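Local coordinates for protein putative glycosyltransferase (GalT1) (Streptococcus parasanguinis FW213, PDB 5HEA) that probably transfers a sugar from a nucleotide-activated donor, this part of the longer protein pairing a GT-A-type glycosyltransferase domain with C-terminal helices in a six-chain assembly, at residues A[85-90]-A[107-112]; A[169-174]-A[197-202]; A[261-266]-A[280-285]. All blocks are in the same frame, centred on the assembly; numbering follows the deposited sequence.

Interaction 1: A[85-90]-A[107-112]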
ATOM      1  N   GLY A  85     -39.631  -9.640   1.225  1.00 30.44           N
ATOM      2  CA  GLY A  85     -40.862  -9.310   0.536  1.00 28.18           C
ATOM      3  C   GLY A  85     -41.069 -10.078  -0.759  1.00 33.06           C
ATOM      4  O   GLY A  85     -40.131 -10.655  -1.312  1.00 30.02           O
ATOM      5  N   LYS A  86     -42.309 -10.085  -1.244  1.00 27.37           N
ATOM      6  CA  LYS A  86     -42.614 -10.656  -2.547  1.00 29.02           C
ATOM      7  C   LYS A  86     -42.188  -9.687  -3.645  1.00 26.67           C
ATOM      8  O   LYS A  86     -41.997 -10.074  -4.806  1.00 27.37           O
ATOM      9  CB  LYS A  86     -44.113 -10.967  -2.666  1.00 33.63           C
ATOM     10  CG  LYS A  86     -44.521 -11.454  -4.059  1.00 47.03           C
ATOM     11  CD  LYS A  86     -45.872 -12.141  -4.066  1.00 59.89           C
ATOM     12  CE  LYS A  86     -46.272 -12.535  -5.484  1.00 63.94           C
ATOM     13  NZ  LYS A  86     -47.509 -13.357  -5.492  1.00 68.75           N
ATOM     14  N   TYR A  87     -42.051  -8.420  -3.264  1.00 27.43           N
ATOM     15  CA  TYR A  87     -41.629  -7.365  -4.182  1.00 27.47           C
ATOM     16  C   TYR A  87     -40.509  -6.554  -3.557  1.00 27.24           C
ATOM     17  O   TYR A  87     -40.425  -6.432  -2.333  1.00 26.96           O
ATOM     18  CB  TYR A  87     -42.797  -6.440  -4.511  1.00 26.59           C
ATOM     19  CG  TYR A  87     -44.005  -7.184  -5.020  1.00 27.99           C
ATOM     20  CD1 TYR A  87     -45.024  -7.559  -4.149  1.00 28.33           C
ATOM     21  CD2 TYR A  87     -44.113  -7.546  -6.361  1.00 26.67           C
ATOM     22  CE1 TYR A  87     -46.130  -8.254  -4.592  1.00 31.05           C
ATOM     23  CE2 TYR A  87     -45.225  -8.251  -6.821  1.00 31.33           C
ATOM     24  CZ  TYR A  87     -46.231  -8.594  -5.925  1.00 31.79           C
ATOM     25  OH  TYR A  87     -47.340  -9.286  -6.343  1.00 38.00           O
ATOM     26  N   ILE A  88     -39.658  -5.995  -4.406  1.00 25.35           N
ATOM     27  CA  ILE A  88     -38.532  -5.182  -3.947  1.00 24.39           C
ATOM     28  C   ILE A  88     -38.558  -3.827  -4.640  1.00 24.41           C
ATOM     29  O   ILE A  88     -38.785  -3.732  -5.847  1.00 20.07           O
ATOM     30  CB  ILE A  88     -37.174  -5.884  -4.226  1.00 24.33           C
ATOM     31  CG1 ILE A  88     -36.980  -7.065  -3.263  1.00 29.33           C
ATOM     32  CG2 ILE A  88     -36.004  -4.859  -4.167  1.00 25.88           C
ATOM     33  CD1 ILE A  88     -35.676  -7.808  -3.451  1.00 39.03           C
ATOM     34  N   THR A  89     -38.331  -2.768  -3.877  1.00 20.75           N
ATOM     35  CA  THR A  89     -38.252  -1.455  -4.481  1.00 23.66           C
ATOM     36  C   THR A  89     -37.132  -0.676  -3.795  1.00 23.60           C
ATOM     37  O   THR A  89     -36.733  -1.018  -2.679  1.00 23.70           O
ATOM     38  CB  THR A  89     -39.611  -0.741  -4.373  1.00 22.74           C
ATOM     39  OG1 THR A  89     -39.659   0.363  -5.286  1.00 32.56           O
ATOM     40  CG2 THR A  89     -39.854  -0.269  -2.938  1.00 25.16           C
ATOM     41  N   PHE A  90     -36.596   0.338  -4.474  1.00 19.60           N
ATOM     42  CA  PHE A  90     -35.463   1.102  -3.945  1.00 24.07           C
ATOM     43  C   PHE A  90     -35.890   2.550  -3.733  1.00 27.11           C
ATOM     44  O   PHE A  90     -36.610   3.098  -4.555  1.00 23.82           O
ATOM     45  CB  PHE A  90     -34.271   1.061  -4.920  1.00 17.11           C
ATOM     46  CG  PHE A  90     -33.714  -0.323  -5.138  1.00 24.43           C
ATOM     47  CD1 PHE A  90     -32.808  -0.867  -4.239  1.00 25.22           C
ATOM     48  CD2 PHE A  90     -34.112  -1.084  -6.231  1.00 22.44           C
ATOM     49  CE1 PHE A  90     -32.305  -2.152  -4.426  1.00 23.58           C
ATOM     50  CE2 PHE A  90     -33.611  -2.368  -6.427  1.00 19.79           C
ATOM     51  CZ  PHE A  90     -32.716  -2.903  -5.518  1.00 22.07           C
ATOM     52  N   ARG A 107     -50.693  -1.547  -7.399  1.00 19.76           N
ATOM     53  CA  ARG A 107     -51.863  -1.752  -8.259  1.00 26.80           C
ATOM     54  C   ARG A 107     -51.497  -1.918  -9.734  1.00 31.19           C
ATOM     55  O   ARG A 107     -52.049  -2.772 -10.430  1.00 31.00           O
ATOM     56  CB  ARG A 107     -52.828  -0.582  -8.113  1.00 31.11           C
ATOM     57  CG  ARG A 107     -53.499  -0.552  -6.769  1.00 40.45           C
ATOM     58  CD  ARG A 107     -55.003  -0.678  -6.918  1.00 55.13           C
ATOM     59  NE  ARG A 107     -55.606  -1.121  -5.665  1.00 67.79           N
ATOM     60  CZ  ARG A 107     -55.770  -0.338  -4.607  1.00 67.11           C
ATOM     61  NH1 ARG A 107     -55.385   0.930  -4.660  1.00 66.10           N
ATOM     62  NH2 ARG A 107     -56.320  -0.820  -3.500  1.00 68.60           N
ATOM     63  N   ALA A 108     -50.560  -1.100 -10.207  1.00 29.45           N
ATOM     64  CA  ALA A 108     -50.197  -1.114 -11.620  1.00 29.00           C
ATOM     65  C   ALA A 108     -49.559  -2.451 -11.996  1.00 28.81           C
ATOM     66  O   ALA A 108     -49.734  -2.947 -13.102  1.00 28.98           O
ATOM     67  CB  ALA A 108     -49.256   0.051 -11.941  1.00 29.13           C
ATOM     68  N   LEU A 109     -48.827  -3.044 -11.060  1.00 24.42           N
ATOM     69  CA  LEU A 109     -48.176  -4.319 -11.322  1.00 23.33           C
ATOM     70  C   LEU A 109     -49.210  -5.450 -11.256  1.00 25.38           C
ATOM     71  O   LEU A 109     -49.389  -6.219 -12.212  1.00 30.05           O
ATOM     72  CB  LEU A 109     -47.043  -4.544 -10.311  1.00 22.23           C
ATOM     73  CG  LEU A 109     -46.107  -5.742 -10.481  1.00 24.58           C
ATOM     74  CD1 LEU A 109     -44.747  -5.463  -9.839  1.00 22.18           C
ATOM     75  CD2 LEU A 109     -46.742  -7.016  -9.869  1.00 27.94           C
ATOM     76  N   VAL A 110     -49.897  -5.530 -10.123  1.00 25.47           N
ATOM     77  CA  VAL A 110     -50.806  -6.641  -9.829  1.00 27.92           C
ATOM     78  C   VAL A 110     -52.050  -6.684 -10.734  1.00 31.10           C
ATOM     79  O   VAL A 110     -52.416  -7.746 -11.248  1.00 33.17           O
ATOM     80  CB  VAL A 110     -51.187  -6.649  -8.321  1.00 32.46           C
ATOM     81  CG1 VAL A 110     -52.365  -7.559  -8.061  1.00 48.91           C
ATOM     82  CG2 VAL A 110     -49.980  -7.077  -7.488  1.00 33.35           C
ATOM     83  N   ASP A 111     -52.677  -5.537 -10.967  1.00 28.92           N
ATOM     84  CA  ASP A 111     -53.861  -5.508 -11.820  1.00 31.08           C
ATOM     85  C   ASP A 111     -53.541  -5.856 -13.269  1.00 32.76           C
ATOM     86  O   ASP A 111     -54.416  -6.289 -14.021  1.00 31.02           O
ATOM     87  CB  ASP A 111     -54.553  -4.144 -11.769  1.00 34.57           C
ATOM     88  CG  ASP A 111     -55.170  -3.846 -10.413  1.00 47.57           C
ATOM     89  OD1 ASP A 111     -55.180  -4.744  -9.544  1.00 46.84           O
ATOM     90  OD2 ASP A 111     -55.661  -2.710 -10.226  1.00 56.97           O
ATOM     91  N   ASN A 112     -52.298  -5.655 -13.675  1.00 27.08           N
ATOM     92  CA  ASN A 112     -51.939  -5.906 -15.070  1.00 32.59           C
ATOM     93  C   ASN A 112     -51.236  -7.229 -15.332  1.00 31.07           C
ATOM     94  O   ASN A 112     -50.988  -7.595 -16.485  1.00 28.70           O
ATOM     95  CB  ASN A 112     -51.121  -4.747 -15.624  1.00 33.61           C
ATOM     96  CG  ASN A 112     -51.962  -3.516 -15.842  1.00 35.70           C
ATOM     97  OD1 ASN A 112     -52.783  -3.478 -16.757  1.00 32.29           O
ATOM     98  ND2 ASN A 112     -51.771  -2.505 -15.002  1.00 32.25           N
TER
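Tyr87 reaches from its strand to helix 101-110, where its ring meets two side chains, Leu109 and Val110. The close part of the contact is at Leu109: its methyl CD2 lies 3.6 Å from CE2 of Tyr87, while CD1 sits 4.1 Å from both CD2 and CE2 of the same ring. With chi1 at -173°, CG of Leu109 lies opposite the backbone N and both methyls are carried to the CD2-CE2 side of the ring, the leucine side chain running obliquely to that of the tyrosine. Just before the strand, CG of Lys86 lies 3.6 Å above one face of the Tyr87 ring, offset toward the CD1-CE1 rim, the side away from Leu109.

Things thin out at the other end. Val110 is exposed and offers one methyl, CG2, at 3.6 Å from OH of Tyr87 and farther from the ring carbons. That hydroxyl is not left to the valine: Glu5 OE2 takes part in a hydrogen bond with it, and Glu5 OE1 makes a salt bridge with Lys86 NZ, so one carboxylate fixes the phenol and holds the neighbouring ammonium. Farther along the same segment, ND2 of Asn112 donates to O of Ala108 over 2.8 Å, nearly straight at 171°.

Strand 87-90 lies between parallel strand 7-13 and antiparallel strand 171-174 in the GT-A sheet. Leu172 of the latter touches Tyr87 and Leu109 alike, and Ala108, on helix 101-110, packs against Ile208 of strand 204-217.

Interaction 2: A[169-174]-A[197-202]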
ATOM      1  N   PRO A 169     -34.634   3.829  -8.150  1.00 19.11           N
ATOM      2  CA  PRO A 169     -35.984   4.003  -7.593  1.00 17.57           C
ATOM      3  C   PRO A 169     -37.061   4.141  -8.656  1.00 22.40           C
ATOM      4  O   PRO A 169     -36.768   4.081  -9.857  1.00 22.98           O
ATOM      5  CB  PRO A 169     -35.871   5.313  -6.792  1.00 17.98           C
ATOM      6  CG  PRO A 169     -34.381   5.394  -6.441  1.00 24.68           C
ATOM      7  CD  PRO A 169     -33.716   4.893  -7.699  1.00 21.28           C
ATOM      8  N   THR A 170     -38.296   4.335  -8.190  1.00 18.63           N
ATOM      9  CA  THR A 170     -39.515   4.501  -9.018  1.00 17.43           C
ATOM     10  C   THR A 170     -40.036   3.192  -9.596  1.00 23.14           C
ATOM     11  O   THR A 170     -40.955   3.192 -10.405  1.00 19.37           O
ATOM     12  CB  THR A 170     -39.407   5.596 -10.156  1.00 22.97           C
ATOM     13  OG1 THR A 170     -38.869   5.035 -11.358  1.00 24.62           O
ATOM     14  CG2 THR A 170     -38.574   6.816  -9.712  1.00 23.09           C
ATOM     15  N   LYS A 171     -39.458   2.076  -9.158  1.00 21.33           N
ATOM     16  CA  LYS A 171     -39.689   0.797  -9.794  1.00 21.80           C
ATOM     17  C   LYS A 171     -39.984  -0.270  -8.757  1.00 22.06           C
ATOM     18  O   LYS A 171     -39.278  -0.396  -7.756  1.00 21.98           O
ATOM     19  CB  LYS A 171     -38.462   0.419 -10.644  1.00 17.76           C
ATOM     20  CG  LYS A 171     -38.135   1.496 -11.698  1.00 18.74           C
ATOM     21  CD  LYS A 171     -36.776   1.320 -12.326  1.00 22.07           C
ATOM     22  CE  LYS A 171     -36.487   2.491 -13.257  1.00 25.59           C
ATOM     23  NZ  LYS A 171     -36.346   3.794 -12.530  1.00 24.77           N
ATOM     24  N   LEU A 172     -41.050  -1.024  -8.996  1.00 22.27           N
ATOM     25  CA  LEU A 172     -41.428  -2.143  -8.139  1.00 20.92           C
ATOM     26  C   LEU A 172     -41.176  -3.455  -8.884  1.00 23.17           C
ATOM     27  O   LEU A 172     -41.740  -3.678  -9.957  1.00 21.15           O
ATOM     28  CB  LEU A 172     -42.902  -2.022  -7.745  1.00 20.05           C
ATOM     29  CG  LEU A 172     -43.475  -3.089  -6.814  1.00 25.77           C
ATOM     30  CD1 LEU A 172     -42.847  -2.959  -5.433  1.00 20.28           C
ATOM     31  CD2 LEU A 172     -45.003  -2.996  -6.741  1.00 22.86           C
ATOM     32  N   PHE A 173     -40.321  -4.309  -8.314  1.00 22.03           N
ATOM     33  CA  PHE A 173     -39.887  -5.557  -8.952  1.00 21.87           C
ATOM     34  C   PHE A 173     -40.400  -6.791  -8.208  1.00 21.54           C
ATOM     35  O   PHE A 173     -40.315  -6.843  -6.984  1.00 21.15           O
ATOM     36  CB  PHE A 173     -38.351  -5.659  -8.936  1.00 18.08           C
ATOM     37  CG  PHE A 173     -37.639  -4.512  -9.605  1.00 22.20           C
ATOM     38  CD1 PHE A 173     -37.441  -4.508 -10.979  1.00 21.25           C
ATOM     39  CD2 PHE A 173     -37.150  -3.451  -8.859  1.00 22.69           C
ATOM     40  CE1 PHE A 173     -36.785  -3.453 -11.603  1.00 18.10           C
ATOM     41  CE2 PHE A 173     -36.482  -2.386  -9.474  1.00 18.79           C
ATOM     42  CZ  PHE A 173     -36.304  -2.387 -10.849  1.00 16.93           C
ATOM     43  N   LYS A 174     -40.896  -7.791  -8.937  1.00 19.95           N
ATOM     44  CA  LYS A 174     -41.058  -9.120  -8.353  1.00 25.39           C
ATOM     45  C   LYS A 174     -39.707  -9.556  -7.834  1.00 25.98           C
ATOM     46  O   LYS A 174     -38.688  -9.390  -8.513  1.00 22.85           O
ATOM     47  CB  LYS A 174     -41.579 -10.129  -9.377  1.00 21.50           C
ATOM     48  CG  LYS A 174     -43.088 -10.009  -9.589  1.00 22.21           C
ATOM     49  CD  LYS A 174     -43.618 -11.091 -10.497  1.00 31.88           C
ATOM     50  CE  LYS A 174     -45.088 -10.859 -10.797  1.00 39.74           C
ATOM     51  NZ  LYS A 174     -45.573 -11.715 -11.927  1.00 47.63           N
ATOM     52  N   ARG A 197     -30.982  -5.341 -16.526  1.00 21.57           N
ATOM     53  CA  ARG A 197     -30.959  -6.798 -16.437  1.00 22.69           C
ATOM     54  C   ARG A 197     -32.226  -7.352 -15.777  1.00 24.38           C
ATOM     55  O   ARG A 197     -32.719  -8.413 -16.154  1.00 21.79           O
ATOM     56  CB  ARG A 197     -29.685  -7.291 -15.748  1.00 24.40           C
ATOM     57  CG  ARG A 197     -28.422  -6.872 -16.506  1.00 24.11           C
ATOM     58  CD  ARG A 197     -27.170  -7.456 -15.899  1.00 29.25           C
ATOM     59  NE  ARG A 197     -26.578  -6.597 -14.874  1.00 30.83           N
ATOM     60  CZ  ARG A 197     -26.265  -7.004 -13.643  1.00 41.96           C
ATOM     61  NH1 ARG A 197     -26.514  -8.261 -13.285  1.00 39.40           N
ATOM     62  NH2 ARG A 197     -25.695  -6.165 -12.769  1.00 24.89           N
ATOM     63  N   LEU A 198     -32.768  -6.632 -14.803  1.00 23.41           N
ATOM     64  CA  LEU A 198     -34.072  -6.999 -14.243  1.00 23.50           C
ATOM     65  C   LEU A 198     -35.191  -6.937 -15.287  1.00 22.47           C
ATOM     66  O   LEU A 198     -36.044  -7.834 -15.360  1.00 25.38           O
ATOM     67  CB  LEU A 198     -34.408  -6.087 -13.068  1.00 24.95           C
ATOM     68  CG  LEU A 198     -33.459  -6.257 -11.887  1.00 23.17           C
ATOM     69  CD1 LEU A 198     -33.574  -5.046 -10.955  1.00 22.69           C
ATOM     70  CD2 LEU A 198     -33.815  -7.548 -11.148  1.00 22.61           C
ATOM     71  N   TYR A 199     -35.191  -5.886 -16.102  1.00 21.23           N
ATOM     72  CA  TYR A 199     -36.167  -5.777 -17.196  1.00 22.46           C
ATOM     73  C   TYR A 199     -36.113  -7.012 -18.117  1.00 26.89           C
ATOM     74  O   TYR A 199     -37.145  -7.576 -18.523  1.00 22.12           O
ATOM     75  CB  TYR A 199     -35.877  -4.545 -18.049  1.00 18.66           C
ATOM     76  CG  TYR A 199     -36.033  -3.197 -17.396  1.00 20.35           C
ATOM     77  CD1 TYR A 199     -36.960  -2.980 -16.390  1.00 26.05           C
ATOM     78  CD2 TYR A 199     -35.259  -2.118 -17.825  1.00 18.45           C
ATOM     79  CE1 TYR A 199     -37.096  -1.724 -15.809  1.00 27.86           C
ATOM     80  CE2 TYR A 199     -35.382  -0.863 -17.247  1.00 20.72           C
ATOM     81  CZ  TYR A 199     -36.298  -0.677 -16.246  1.00 23.73           C
ATOM     82  OH  TYR A 199     -36.433   0.563 -15.694  1.00 24.67           O
ATOM     83  N   LEU A 200     -34.900  -7.440 -18.450  1.00 22.28           N
ATOM     84  CA  LEU A 200     -34.730  -8.583 -19.358  1.00 21.34           C
ATOM     85  C   LEU A 200     -35.261  -9.893 -18.755  1.00 24.63           C
ATOM     86  O   LEU A 200     -35.515 -10.852 -19.478  1.00 26.53           O
ATOM     87  CB  LEU A 200     -33.262  -8.726 -19.786  1.00 20.35           C
ATOM     88  CG  LEU A 200     -32.692  -7.594 -20.641  1.00 24.21           C
ATOM     89  CD1 LEU A 200     -31.170  -7.710 -20.755  1.00 25.05           C
ATOM     90  CD2 LEU A 200     -33.349  -7.584 -22.032  1.00 24.95           C
ATOM     91  N   LYS A 201     -35.440  -9.927 -17.435  1.00 22.87           N
ATOM     92  CA  LYS A 201     -36.007 -11.098 -16.769  1.00 23.40           C
ATOM     93  C   LYS A 201     -37.531 -11.092 -16.860  1.00 25.33           C
ATOM     94  O   LYS A 201     -38.164 -12.132 -16.699  1.00 29.60           O
ATOM     95  CB  LYS A 201     -35.598 -11.137 -15.291  1.00 29.05           C
ATOM     96  CG  LYS A 201     -34.133 -11.466 -15.020  1.00 33.15           C
ATOM     97  CD  LYS A 201     -33.876 -12.953 -15.129  1.00 32.25           C
ATOM     98  CE  LYS A 201     -32.703 -13.375 -14.249  1.00 38.44           C
ATOM     99  NZ  LYS A 201     -33.048 -13.492 -12.803  1.00 32.85           N
ATOM    100  N   ALA A 202     -38.119  -9.928 -17.124  1.00 24.33           N
ATOM    101  CA  ALA A 202     -39.579  -9.784 -17.071  1.00 28.19           C
ATOM    102  C   ALA A 202     -40.273 -10.198 -18.368  1.00 29.05           C
ATOM    103  O   ALA A 202     -39.629 -10.311 -19.412  1.00 35.42           O
ATOM    104  CB  ALA A 202     -39.960  -8.352 -16.692  1.00 26.98           C
TER
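Phe173 turns a ring face to Leu198, and Lys171 passes across the hydroxyl end of Tyr199; these two crossings, each at about a right angle, make up the contact. In the first, methyl CD1 of Leu198 stands 3.8 Å from the centroid of the Phe173 ring, 18° off its normal, a CH-pi contact over the face. The methyl is shifted toward the rim, nearest CE1 of Phe173 at 3.6 Å, and CB of Leu198 backs it up at 3.8 Å from that same CE1.

The second crossing is edge-on. CE of Lys171 lies near the plane of the Tyr199 ring and comes within 3.1 Å of its OH, with CD of Lys171 next at 3.5 Å from that oxygen. The Lys171 chain then bends at its last torsion, chi4 66°, and turns NZ away from the tyrosine to donate to O of Pro169 at 2.7 Å, nearly in line with the C=O bond. Phe167 O and Leu163 O accept from NZ too, so three carbonyls grip a buried ammonium. Tyr199 OH is hydrogen-bonded to Thr164 O, bringing both polar ends to the close of helix 161-166, and Trp150 meets the tyrosine ring edge to face.

Helix 195-201 thus covers the sheet beside strand 171-174, an alpha helix laid on a central mixed sheet as in the GT-A fold. Just ahead of this helix the chain carries an Arg-Glu-Asp-Asp sequence, consistent with the acidic motif found at this point in family 2 glycosyltransferases.

Interaction 3: A[261-266]-A[280-285]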
ATOM      1  N   GLY A 261     -23.084   8.912 -28.088  1.00 29.04           N
ATOM      2  CA  GLY A 261     -23.147  10.079 -27.216  1.00 35.13           C
ATOM      3  C   GLY A 261     -22.224   9.981 -26.006  1.00 32.76           C
ATOM      4  O   GLY A 261     -21.554  10.952 -25.659  1.00 25.07           O
ATOM      5  N   ARG A 262     -22.174   8.810 -25.371  1.00 25.45           N
ATOM      6  CA  ARG A 262     -21.267   8.593 -24.238  1.00 26.14           C
ATOM      7  C   ARG A 262     -19.790   8.672 -24.636  1.00 24.61           C
ATOM      8  O   ARG A 262     -18.984   9.276 -23.926  1.00 29.13           O
ATOM      9  CB  ARG A 262     -21.561   7.259 -23.531  1.00 25.40           C
ATOM     10  CG  ARG A 262     -22.897   7.265 -22.806  1.00 28.17           C
ATOM     11  CD  ARG A 262     -23.230   5.892 -22.199  1.00 29.89           C
ATOM     12  NE  ARG A 262     -24.467   5.921 -21.418  1.00 26.66           N
ATOM     13  CZ  ARG A 262     -24.759   5.081 -20.422  1.00 31.62           C
ATOM     14  NH1 ARG A 262     -23.897   4.135 -20.043  1.00 22.29           N
ATOM     15  NH2 ARG A 262     -25.919   5.192 -19.792  1.00 27.50           N
ATOM     16  N   LEU A 263     -19.439   8.067 -25.767  1.00 21.81           N
ATOM     17  CA  LEU A 263     -18.076   8.141 -26.282  1.00 21.72           C
ATOM     18  C   LEU A 263     -17.614   9.590 -26.469  1.00 26.16           C
ATOM     19  O   LEU A 263     -16.484   9.943 -26.118  1.00 27.65           O
ATOM     20  CB  LEU A 263     -17.964   7.373 -27.615  1.00 18.91           C
ATOM     21  CG  LEU A 263     -18.021   5.850 -27.444  1.00 23.00           C
ATOM     22  CD1 LEU A 263     -18.131   5.176 -28.814  1.00 20.11           C
ATOM     23  CD2 LEU A 263     -16.792   5.359 -26.683  1.00 18.84           C
ATOM     24  N   LYS A 264     -18.494  10.417 -27.029  1.00 24.89           N
ATOM     25  CA  LYS A 264     -18.211  11.840 -27.237  1.00 27.52           C
ATOM     26  C   LYS A 264     -17.914  12.520 -25.909  1.00 36.34           C
ATOM     27  O   LYS A 264     -16.944  13.270 -25.783  1.00 44.63           O
ATOM     28  CB  LYS A 264     -19.402  12.538 -27.906  1.00 33.12           C
ATOM     29  CG  LYS A 264     -19.317  12.595 -29.426  1.00 47.47           C
ATOM     30  CD  LYS A 264     -20.564  13.211 -30.066  1.00 54.87           C
ATOM     31  CE  LYS A 264     -21.689  12.185 -30.231  1.00 58.45           C
ATOM     32  NZ  LYS A 264     -21.270  10.996 -31.041  1.00 49.03           N
ATOM     33  N   LYS A 265     -18.761  12.256 -24.920  1.00 29.70           N
ATOM     34  CA  LYS A 265     -18.591  12.830 -23.592  1.00 32.68           C
ATOM     35  C   LYS A 265     -17.298  12.334 -22.934  1.00 33.71           C
ATOM     36  O   LYS A 265     -16.545  13.120 -22.363  1.00 33.07           O
ATOM     37  CB  LYS A 265     -19.803  12.497 -22.717  1.00 43.08           C
ATOM     38  CG  LYS A 265     -19.790  13.169 -21.360  1.00 55.22           C
ATOM     39  CD  LYS A 265     -21.141  13.054 -20.668  1.00 63.73           C
ATOM     40  CE  LYS A 265     -21.180  13.874 -19.376  1.00 71.19           C
ATOM     41  NZ  LYS A 265     -20.154  13.445 -18.373  1.00 69.68           N
ATOM     42  N   CYS A 266     -17.054  11.026 -23.021  1.00 26.67           N
ATOM     43  CA  CYS A 266     -15.861  10.404 -22.456  1.00 25.64           C
ATOM     44  C   CYS A 266     -14.586  10.948 -23.096  1.00 27.10           C
ATOM     45  O   CYS A 266     -13.616  11.245 -22.406  1.00 32.89           O
ATOM     46  CB  CYS A 266     -15.925   8.885 -22.656  1.00 28.82           C
ATOM     47  SG  CYS A 266     -14.331   8.023 -22.417  1.00 42.67           S
ATOM     48  N   GLN A 280      -7.704   8.011 -24.836  1.00 23.19           N
ATOM     49  CA  GLN A 280      -7.208   7.385 -26.054  1.00 28.58           C
ATOM     50  C   GLN A 280      -8.211   6.353 -26.580  1.00 25.20           C
ATOM     51  O   GLN A 280      -8.518   6.328 -27.777  1.00 24.97           O
ATOM     52  CB  GLN A 280      -5.841   6.741 -25.784  1.00 31.79           C
ATOM     53  CG  GLN A 280      -5.269   5.918 -26.937  1.00 45.65           C
ATOM     54  CD  GLN A 280      -5.417   4.392 -26.755  1.00 53.12           C
ATOM     55  OE1 GLN A 280      -5.126   3.826 -25.692  1.00 41.32           O
ATOM     56  NE2 GLN A 280      -5.859   3.722 -27.816  1.00 54.60           N
ATOM     57  N   GLN A 281      -8.735   5.518 -25.681  1.00 23.29           N
ATOM     58  CA  GLN A 281      -9.631   4.436 -26.078  1.00 25.92           C
ATOM     59  C   GLN A 281     -10.938   4.979 -26.641  1.00 21.75           C
ATOM     60  O   GLN A 281     -11.392   4.547 -27.707  1.00 20.83           O
ATOM     61  CB  GLN A 281      -9.885   3.469 -24.905  1.00 24.02           C
ATOM     62  CG  GLN A 281      -8.675   2.571 -24.566  1.00 33.72           C
ATOM     63  CD  GLN A 281      -8.486   1.409 -25.556  1.00 54.02           C
ATOM     64  OE1 GLN A 281      -9.455   0.904 -26.145  1.00 55.82           O
ATOM     65  NE2 GLN A 281      -7.229   0.980 -25.738  1.00 59.24           N
ATOM     66  N   CYS A 282     -11.532   5.937 -25.928  1.00 19.43           N
ATOM     67  CA  CYS A 282     -12.797   6.538 -26.346  1.00 23.66           C
ATOM     68  C   CYS A 282     -12.689   7.328 -27.635  1.00 23.02           C
ATOM     69  O   CYS A 282     -13.572   7.263 -28.494  1.00 22.42           O
ATOM     70  CB  CYS A 282     -13.340   7.459 -25.250  1.00 30.90           C
ATOM     71  SG  CYS A 282     -14.014   6.558 -23.829  1.00 36.52           S
ATOM     72  N   CYS A 283     -11.625   8.111 -27.762  1.00 23.25           N
ATOM     73  CA  CYS A 283     -11.418   8.853 -29.000  1.00 25.46           C
ATOM     74  C   CYS A 283     -11.202   7.950 -30.190  1.00 24.22           C
ATOM     75  O   CYS A 283     -11.659   8.254 -31.288  1.00 26.51           O
ATOM     76  CB  CYS A 283     -10.250   9.828 -28.869  1.00 32.98           C
ATOM     77  SG  CYS A 283     -10.694  11.220 -27.852  1.00 49.17           S
ATOM     78  N   ASN A 284     -10.498   6.845 -29.983  1.00 20.86           N
ATOM     79  CA  ASN A 284     -10.285   5.894 -31.069  1.00 20.90           C
ATOM     80  C   ASN A 284     -11.596   5.245 -31.489  1.00 24.13           C
ATOM     81  O   ASN A 284     -11.881   5.134 -32.680  1.00 26.66           O
ATOM     82  CB  ASN A 284      -9.256   4.836 -30.673  1.00 24.24           C
ATOM     83  CG  ASN A 284      -9.209   3.663 -31.647  1.00 30.42           C
ATOM     84  OD1 ASN A 284      -8.981   3.832 -32.847  1.00 29.12           O
ATOM     85  ND2 ASN A 284      -9.406   2.466 -31.125  1.00 23.00           N
ATOM     86  N   LYS A 285     -12.381   4.822 -30.499  1.00 20.13           N
ATOM     87  CA  LYS A 285     -13.685   4.233 -30.743  1.00 22.53           C
ATOM     88  C   LYS A 285     -14.594   5.207 -31.493  1.00 29.25           C
ATOM     89  O   LYS A 285     -15.256   4.831 -32.462  1.00 25.53           O
ATOM     90  CB  LYS A 285     -14.323   3.741 -29.425  1.00 19.35           C
ATOM     91  CG  LYS A 285     -13.688   2.449 -28.913  1.00 26.92           C
ATOM     92  CD  LYS A 285     -14.456   1.829 -27.736  1.00 35.45           C
ATOM     93  CE  LYS A 285     -13.683   1.962 -26.431  1.00 38.93           C
ATOM     94  NZ  LYS A 285     -14.274   1.165 -25.303  1.00 31.63           N
TER
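Different first torsions let Cys266 and Cys282 meet: SG of Cys266 lies opposite its backbone N, chi1 164°, whereas SG of Cys282 swings to the side opposite its carbonyl carbon, next to its own N. Each sulfur thereby points into the gap between the two helices, and the S-S bond closes from SG of Cys266 to SG of Cys282 at 2.1 Å with a chi3 of 83°, close to the unstrained value for a disulfide. One turn back along helix 253-272, CD2 of Leu263 lies 4.2 Å from SG of Cys282 and 4.0 Å from CB of Lys285.

Helices 253-272 and 276-291 form a helical hairpin with a short connection, their local axes running roughly antiparallel at 136° and approaching to 8.5 Å. The neighbouring pair Cys267 and Cys283 forms a second disulfide, so two adjacent covalent staples join the same hairpin. Helix 231-247 packs on the Cys266-Cys282 bridge: its Ile235 touches both Cys266 and Cys282, and Ile231 touches Cys266.

Lys285 gives the contact only the start of its chain. Its CB packs against the Leu263 methyls, and a bend at chi3 helps lead NZ away to a salt bridge with Glu239 of helix 231-247 and another with Glu240 of the second subunit.

Overall arrangement
Along the chain the three contacts follow one another without overlap. Interactions 1 and 2 have centres about 10 Å apart and share the GT-A sheet, where strands 87-90 and 171-174 are antiparallel neighbours: Ile88 N meets Phe173 O at 2.8 Å, a probable hydrogen bond. Interaction 3 lies in the C-terminal helices, its centre about 29 Å from that of interaction 2 and about 38 Å from that of interaction 1, on the opposite side of the chain's centre from the latter. Segments 197-202 and 280-285 both touch the second subunit, whereas interaction 1 meets no other chain, so the helical part and the sheet's helical cover both contribute to assembly.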